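PDB 7M0O: 3-phosphoshikimate 1-carboxyvinyltransferase from Streptomyces sviceus, which probably transfers the enolpyruvyl group of phosphoenolpyruvate to the 5-hydroxyl of shikimate-3-phosphate, the sixth step towards chorismate, releasing phosphate. Local coordinates for residues P5-T11 / P30-T36; F16-A20 / F84-L88; D35-E41 / R76-T81. Numbering follows the deposited sequence.

Contact 1 (P5-T11 / P30-T36)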
# COMPACT_ATOMS: atom_id res chain seq x y z
N PRO A 5 6.21 3.95 9.04
CA PRO A 5 4.83 4.39 8.85
C PRO A 5 3.92 3.25 8.39
O PRO A 5 4.34 2.33 7.69
CB PRO A 5 4.94 5.46 7.76
CG PRO A 5 6.21 5.16 7.06
CD PRO A 5 7.14 4.60 8.10
N GLY A 6 2.65 3.37 8.78
CA GLY A 6 1.65 2.40 8.35
C GLY A 6 1.47 2.42 6.84
O GLY A 6 1.74 3.41 6.16
N SER A 7 0.97 1.30 6.33
CA SER A 7 0.65 1.16 4.92
C SER A 7 -0.47 2.13 4.55
O SER A 7 -1.50 2.21 5.23
CB SER A 7 0.23 -0.27 4.60
OG SER A 7 -0.64 -0.31 3.46
N LYS A 8 -0.25 2.90 3.47
CA LYS A 8 -1.26 3.85 3.02
C LYS A 8 -2.52 3.14 2.54
O LYS A 8 -3.64 3.51 2.91
CB LYS A 8 -0.69 4.75 1.93
CG LYS A 8 -1.75 5.50 1.13
CD LYS A 8 -2.54 6.47 2.00
CE LYS A 8 -3.56 7.27 1.16
NZ LYS A 8 -4.60 6.40 0.55
N SER A 9 -2.36 2.12 1.69
CA SER A 9 -3.54 1.47 1.14
C SER A 9 -4.29 0.66 2.19
O SER A 9 -5.52 0.55 2.13
CB SER A 9 -3.17 0.59 -0.05
OG SER A 9 -2.33 -0.48 0.34
N ILE A 10 -3.58 0.10 3.17
CA ILE A 10 -4.29 -0.60 4.24
C ILE A 10 -5.01 0.41 5.14
O ILE A 10 -6.16 0.17 5.55
CB ILE A 10 -3.32 -1.50 5.03
CG1 ILE A 10 -2.92 -2.68 4.14
CG2 ILE A 10 -3.99 -1.98 6.33
CD1 ILE A 10 -1.82 -3.58 4.73
N THR A 11 -4.40 1.56 5.41
CA THR A 11 -5.07 2.56 6.24
C THR A 11 -6.36 3.02 5.57
O THR A 11 -7.39 3.17 6.24
CB THR A 11 -4.13 3.76 6.51
OG1 THR A 11 -2.97 3.33 7.25
CG2 THR A 11 -4.86 4.83 7.32
N PRO A 30 -2.61 3.81 12.43
CA PRO A 30 -2.89 4.16 11.03
C PRO A 30 -1.88 5.18 10.52
O PRO A 30 -1.26 5.92 11.28
CB PRO A 30 -4.30 4.76 11.09
CG PRO A 30 -4.35 5.39 12.45
CD PRO A 30 -3.60 4.43 13.34
N LEU A 31 -1.71 5.20 9.20
CA LEU A 31 -0.88 6.23 8.58
C LEU A 31 -1.55 7.59 8.73
O LEU A 31 -2.74 7.74 8.42
CB LEU A 31 -0.63 5.90 7.11
CG LEU A 31 0.05 7.00 6.28
CD1 LEU A 31 1.47 7.24 6.77
CD2 LEU A 31 0.04 6.69 4.80
N ARG A 32 -0.79 8.58 9.19
CA ARG A 32 -1.25 9.96 9.23
C ARG A 32 -0.66 10.69 8.03
O ARG A 32 0.55 10.96 8.00
CB ARG A 32 -0.86 10.64 10.54
CG ARG A 32 -1.73 10.23 11.72
CD ARG A 32 -1.29 10.97 12.97
NE ARG A 32 -2.22 10.85 14.09
CZ ARG A 32 -3.09 11.80 14.44
NH1 ARG A 32 -3.16 12.94 13.77
NH2 ARG A 32 -3.88 11.61 15.49
N SER A 33 -1.50 10.98 7.04
CA SER A 33 -1.10 11.76 5.87
C SER A 33 -2.17 12.81 5.60
O SER A 33 -3.22 12.81 6.25
CB SER A 33 -0.91 10.85 4.64
OG SER A 33 -2.15 10.31 4.22
N ASP A 34 -1.92 13.68 4.61
CA ASP A 34 -2.95 14.65 4.24
C ASP A 34 -4.21 13.94 3.74
O ASP A 34 -5.32 14.38 4.03
CB ASP A 34 -2.43 15.63 3.19
CG ASP A 34 -1.42 16.62 3.76
OD1 ASP A 34 -1.44 16.86 5.00
OD2 ASP A 34 -0.60 17.15 2.98
N ASP A 35 -4.05 12.82 3.01
CA ASP A 35 -5.21 12.09 2.51
C ASP A 35 -6.02 11.50 3.67
O ASP A 35 -7.23 11.68 3.74
CB ASP A 35 -4.78 10.99 1.53
CG ASP A 35 -5.96 10.35 0.77
OD1 ASP A 35 -7.14 10.71 1.00
OD2 ASP A 35 -5.71 9.49 -0.11
N THR A 36 -5.36 10.80 4.61
CA THR A 36 -6.14 10.22 5.71
C THR A 36 -6.69 11.29 6.64
O THR A 36 -7.76 11.09 7.24
CB THR A 36 -5.30 9.21 6.49
OG1 THR A 36 -4.31 9.90 7.26
CG2 THR A 36 -4.63 8.25 5.55
O HOH W 1 1.66 5.08 10.82

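Contact 2 (F16-A20 / F84-L88)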
# COMPACT_ATOMS: atom_id res chain seq x y z
N PHE A 16 -12.55 3.05 5.81
CA PHE A 16 -13.86 2.71 5.28
C PHE A 16 -14.56 1.70 6.18
O PHE A 16 -15.73 1.88 6.55
CB PHE A 16 -13.72 2.17 3.86
CG PHE A 16 -15.04 1.89 3.16
CD1 PHE A 16 -15.87 0.85 3.58
CD2 PHE A 16 -15.43 2.65 2.06
CE1 PHE A 16 -17.08 0.57 2.94
CE2 PHE A 16 -16.65 2.38 1.41
CZ PHE A 16 -17.46 1.34 1.85
N LEU A 17 -13.87 0.61 6.50
CA LEU A 17 -14.47 -0.44 7.32
C LEU A 17 -14.85 0.07 8.70
O LEU A 17 -15.93 -0.27 9.23
CB LEU A 17 -13.50 -1.62 7.41
CG LEU A 17 -13.29 -2.30 6.05
CD1 LEU A 17 -12.03 -3.14 6.00
CD2 LEU A 17 -14.50 -3.19 5.76
N ALA A 18 -14.00 0.91 9.31
CA ALA A 18 -14.30 1.48 10.63
C ALA A 18 -15.55 2.35 10.57
O ALA A 18 -16.34 2.37 11.51
CB ALA A 18 -13.12 2.29 11.16
N ALA A 19 -15.71 3.11 9.49
CA ALA A 19 -16.90 3.94 9.32
C ALA A 19 -18.16 3.11 9.15
O ALA A 19 -19.23 3.51 9.61
CB ALA A 19 -16.71 4.86 8.12
N ALA A 20 -18.07 1.98 8.43
CA ALA A 20 -19.27 1.28 7.98
C ALA A 20 -19.73 0.18 8.93
O ALA A 20 -20.87 -0.28 8.81
CB ALA A 20 -19.03 0.69 6.58
N PHE A 84 -13.64 6.84 -1.80
CA PHE A 84 -14.31 6.06 -0.75
C PHE A 84 -15.44 6.84 -0.07
O PHE A 84 -16.46 6.25 0.29
CB PHE A 84 -13.30 5.62 0.31
CG PHE A 84 -12.44 4.46 -0.10
CD1 PHE A 84 -12.51 3.94 -1.38
CD2 PHE A 84 -11.57 3.88 0.82
CE1 PHE A 84 -11.71 2.87 -1.75
CE2 PHE A 84 -10.76 2.81 0.46
CZ PHE A 84 -10.84 2.30 -0.83
N LEU A 85 -15.27 8.15 0.16
CA LEU A 85 -16.36 8.89 0.81
C LEU A 85 -17.63 8.92 -0.04
O LEU A 85 -18.72 8.72 0.53
CB LEU A 85 -15.89 10.30 1.18
CG LEU A 85 -15.05 10.40 2.45
CD1 LEU A 85 -14.96 11.84 2.92
CD2 LEU A 85 -15.60 9.51 3.57
N PRO A 86 -17.60 9.18 -1.35
CA PRO A 86 -18.85 9.08 -2.12
C PRO A 86 -19.46 7.71 -2.09
O PRO A 86 -20.70 7.58 -2.12
CB PRO A 86 -18.41 9.46 -3.54
CG PRO A 86 -17.21 10.36 -3.32
CD PRO A 86 -16.49 9.73 -2.16
N THR A 87 -18.63 6.67 -2.02
CA THR A 87 -19.14 5.30 -1.94
C THR A 87 -19.88 5.06 -0.63
O THR A 87 -21.00 4.53 -0.62
CB THR A 87 -17.98 4.31 -2.08
OG1 THR A 87 -17.33 4.49 -3.34
CG2 THR A 87 -18.49 2.86 -1.95
N LEU A 88 -19.25 5.41 0.50
CA LEU A 88 -19.93 5.33 1.79
C LEU A 88 -21.23 6.11 1.80
O LEU A 88 -22.25 5.64 2.31
CB LEU A 88 -19.01 5.89 2.88
CG LEU A 88 -17.98 4.94 3.46
CD1 LEU A 88 -16.94 5.76 4.23
CD2 LEU A 88 -18.67 3.93 4.39

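Contact 3 (D35-E41 / R76-T81)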
# COMPACT_ATOMS: atom_id res chain seq x y z
N ASP A 35 -4.05 12.82 3.01
CA ASP A 35 -5.21 12.09 2.51
C ASP A 35 -6.02 11.50 3.67
O ASP A 35 -7.23 11.68 3.74
CB ASP A 35 -4.78 10.99 1.53
CG ASP A 35 -5.96 10.35 0.77
OD1 ASP A 35 -7.14 10.71 1.00
OD2 ASP A 35 -5.71 9.49 -0.11
N THR A 36 -5.36 10.80 4.61
CA THR A 36 -6.14 10.22 5.71
C THR A 36 -6.69 11.29 6.64
O THR A 36 -7.76 11.09 7.24
CB THR A 36 -5.30 9.21 6.49
OG1 THR A 36 -4.31 9.90 7.26
CG2 THR A 36 -4.63 8.25 5.55
N GLU A 37 -5.99 12.42 6.79
CA GLU A 37 -6.55 13.52 7.58
C GLU A 37 -7.82 14.06 6.94
O GLU A 37 -8.82 14.30 7.63
CB GLU A 37 -5.51 14.63 7.75
CG GLU A 37 -5.95 15.77 8.67
CD GLU A 37 -5.89 15.40 10.15
OE1 GLU A 37 -5.18 14.42 10.49
OE2 GLU A 37 -6.55 16.09 10.97
N GLY A 38 -7.81 14.25 5.61
CA GLY A 38 -9.01 14.69 4.93
C GLY A 38 -10.15 13.68 5.00
O GLY A 38 -11.32 14.07 5.08
N PHE A 39 -9.82 12.39 4.97
CA PHE A 39 -10.82 11.33 5.15
C PHE A 39 -11.50 11.47 6.50
O PHE A 39 -12.74 11.50 6.60
CB PHE A 39 -10.15 9.96 5.01
CG PHE A 39 -11.10 8.81 4.65
CD1 PHE A 39 -10.75 7.92 3.64
CD2 PHE A 39 -12.26 8.57 5.37
CE1 PHE A 39 -11.57 6.84 3.33
CE2 PHE A 39 -13.09 7.50 5.05
CZ PHE A 39 -12.75 6.63 4.04
N ALA A 40 -10.70 11.55 7.57
CA ALA A 40 -11.24 11.76 8.91
C ALA A 40 -12.09 13.02 8.97
O ALA A 40 -13.18 13.01 9.55
CB ALA A 40 -10.10 11.83 9.93
N GLU A 41 -11.59 14.14 8.40
CA GLU A 41 -12.37 15.38 8.40
C GLU A 41 -13.69 15.21 7.66
O GLU A 41 -14.72 15.76 8.08
CB GLU A 41 -11.57 16.52 7.75
CG GLU A 41 -10.26 16.91 8.45
CD GLU A 41 -9.47 17.97 7.65
OE1 GLU A 41 -10.08 18.66 6.81
OE2 GLU A 41 -8.24 18.09 7.86
N ARG A 76 -10.20 17.49 -0.62
CA ARG A 76 -8.82 17.98 -0.59
C ARG A 76 -8.06 17.34 -1.76
O ARG A 76 -8.57 17.30 -2.89
CB ARG A 76 -8.21 17.75 0.80
CG ARG A 76 -9.12 18.14 1.97
CD ARG A 76 -8.34 18.59 3.21
NE ARG A 76 -7.14 17.80 3.43
CZ ARG A 76 -6.53 17.68 4.61
NH1 ARG A 76 -7.02 18.28 5.69
NH2 ARG A 76 -5.43 16.94 4.71
N ASP A 77 -6.84 16.84 -1.54
CA ASP A 77 -5.98 16.27 -2.57
C ASP A 77 -5.95 14.75 -2.51
O ASP A 77 -5.10 14.13 -3.16
CB ASP A 77 -4.55 16.80 -2.43
CG ASP A 77 -4.46 18.32 -2.49
OD1 ASP A 77 -4.88 18.90 -3.51
OD2 ASP A 77 -3.96 18.93 -1.52
N GLY A 78 -6.81 14.13 -1.71
CA GLY A 78 -6.64 12.73 -1.39
C GLY A 78 -7.46 11.81 -2.28
O GLY A 78 -8.68 11.93 -2.34
N ALA A 79 -6.79 10.90 -2.99
CA ALA A 79 -7.49 10.03 -3.92
C ALA A 79 -8.42 9.07 -3.19
O ALA A 79 -9.54 8.82 -3.66
CB ALA A 79 -6.49 9.25 -4.78
N THR A 80 -7.98 8.53 -2.05
CA THR A 80 -8.83 7.62 -1.29
C THR A 80 -10.10 8.33 -0.81
O THR A 80 -11.21 7.80 -0.93
CB THR A 80 -8.06 7.06 -0.09
OG1 THR A 80 -7.10 6.10 -0.54
CG2 THR A 80 -9.03 6.40 0.88
N THR A 81 -9.94 9.52 -0.23
CA THR A 81 -11.08 10.31 0.21
C THR A 81 -12.05 10.56 -0.94
O THR A 81 -13.28 10.44 -0.77
CB THR A 81 -10.60 11.63 0.81
OG1 THR A 81 -9.58 11.38 1.81
CG2 THR A 81 -11.75 12.41 1.43

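Contact 1 (P5-T11 / P30-T36)
Two loops that each lead into a helix can be joined by a few directed polar bonds. Here T11 OG1 works twice: it donates to S7 O (2.7 Å) within its own segment and accepts from L31 N across the gap (3.0 Å, nearly linear). A water accepts a hydrogen bond from G6 N at 2.8 Å and weakly donates to P30 O at 3.1 Å. Each helix start is capped at its own N-cap serine, I10 N reaching S7 OG (3.0 Å) and T36 N reaching S33 OG (3.3 Å); S33 and T36 complete a capping box. Apolar contact centres on L31, with CD1 4.0 Å from P5 CB and CD2 3.5 Å from K8 CB. K8, predicted to bind both substrates, makes a weak salt bridge from NZ to D35 OD2 (3.3 Å), though K8 bonds more strongly to T80 and D35 to T81. Around this junction, I10 packs on helix 182-193, while P30 and T36 touch W57 of strand 56-60.

Contact 2 (F16-A20 / F84-L88)
F16 lays one face of its ring against L88, whose CD2 sits 3.8 Å from the F16 ring centroid and only 11° off the ring normal, a CH-pi contact; F16 CE2 also comes within 3.5 Å of L88 CG. Near the plane of the same ring, at its edge, lies T87 CG2, 3.9 Å from F16 CE2. A third neighbour is F84, which receives the edge of F16 on its face in a T-shaped pair, with centroids 5.8 Å apart and planes at 83°. One phenylalanine thus meets three side chains of the facing helix, each in a different orientation.

The two segments run in the same direction, their axes 11.1 Å apart at closest and inclined by 23°, a spacing filled by these large side chains. Helices 8-20 and 79-90 occupy equivalent places in the repeated beta-alpha-beta-alpha-beta-beta units from which EPSP synthases are built. The first unit is discontinuous in sequence: helix 8-20 leads into strand 24-28, which lies parallel to strand 216-218, supplied from much later in the chain. Helix 79-90 crosses from strand 70-74 to the parallel strand 95-99. Helix 155-163, the counterpart in a third unit, joins them, L162 touching F16 and A159 touching F84, so that like helices of the three units pack together inside the domain.

Further along, small residues accept the leucine: A19 CB is 4.0 Å from L88 CD1, and A20 CB is 3.9 Å from L88 CD2.

Contact 3 (D35-E41 / R76-T81)
The start of a helix presents amide protons that no preceding turn can accept, and here an aspartate from another helix takes two of them. D35 OD1 accepts from T81 N (3.3 Å) and, more closely, from T81 OG1 (2.7 Å); D35 OD2 accepts from T80 N (3.1 Å) and also receives a weak, long ion pair from K8. The carboxylate therefore does what an N-cap side chain often does, at a helix whose own N-cap residue is G78. A side chain there would collide: an ideal CB would fall 2.0 Å from D35 OD1. T80 OG1 is hydrogen-bonded to K8 NZ.

Charge is balanced at the other end, where E41 OE2 meets R76 NH1 in a short salt bridge of 2.5 Å, at the edge of a guanidinium whose face lies over G38 N. E37 instead pairs with R52. Farther from the E41-R76 pair than the D35 carboxylate, F39 CE1 packs 3.6 Å from T80 CG2. Beyond the contact, F39 continues onto L15 of helix 8-20 and onto F84 and L85 further along helix 79-90, while A40 rests on W57 of strand 56-60.

The chemistry of the three contacts varies with their place in the fold. Contact 2 is wholly buried and has no hydrogen bond across its segments, relying on aromatic and aliphatic packing. Contacts 1 and 3 are partly buried, lie at helix starts, and use capping, charge and backbone amides. Pairwise, the contacts join the same three helices: 8-20 serves contacts 1 and 2, 34-45 serves 1 and 3, and 79-90 serves 2 and 3. D35 takes part in both polar contacts, which meet directly where K8 NZ lies 2.7 Å from T80 OG1, at the predicted substrate site. Contact 3 grades into contact 2 through F39, whose CE1 is 3.7 Å from F84 CB.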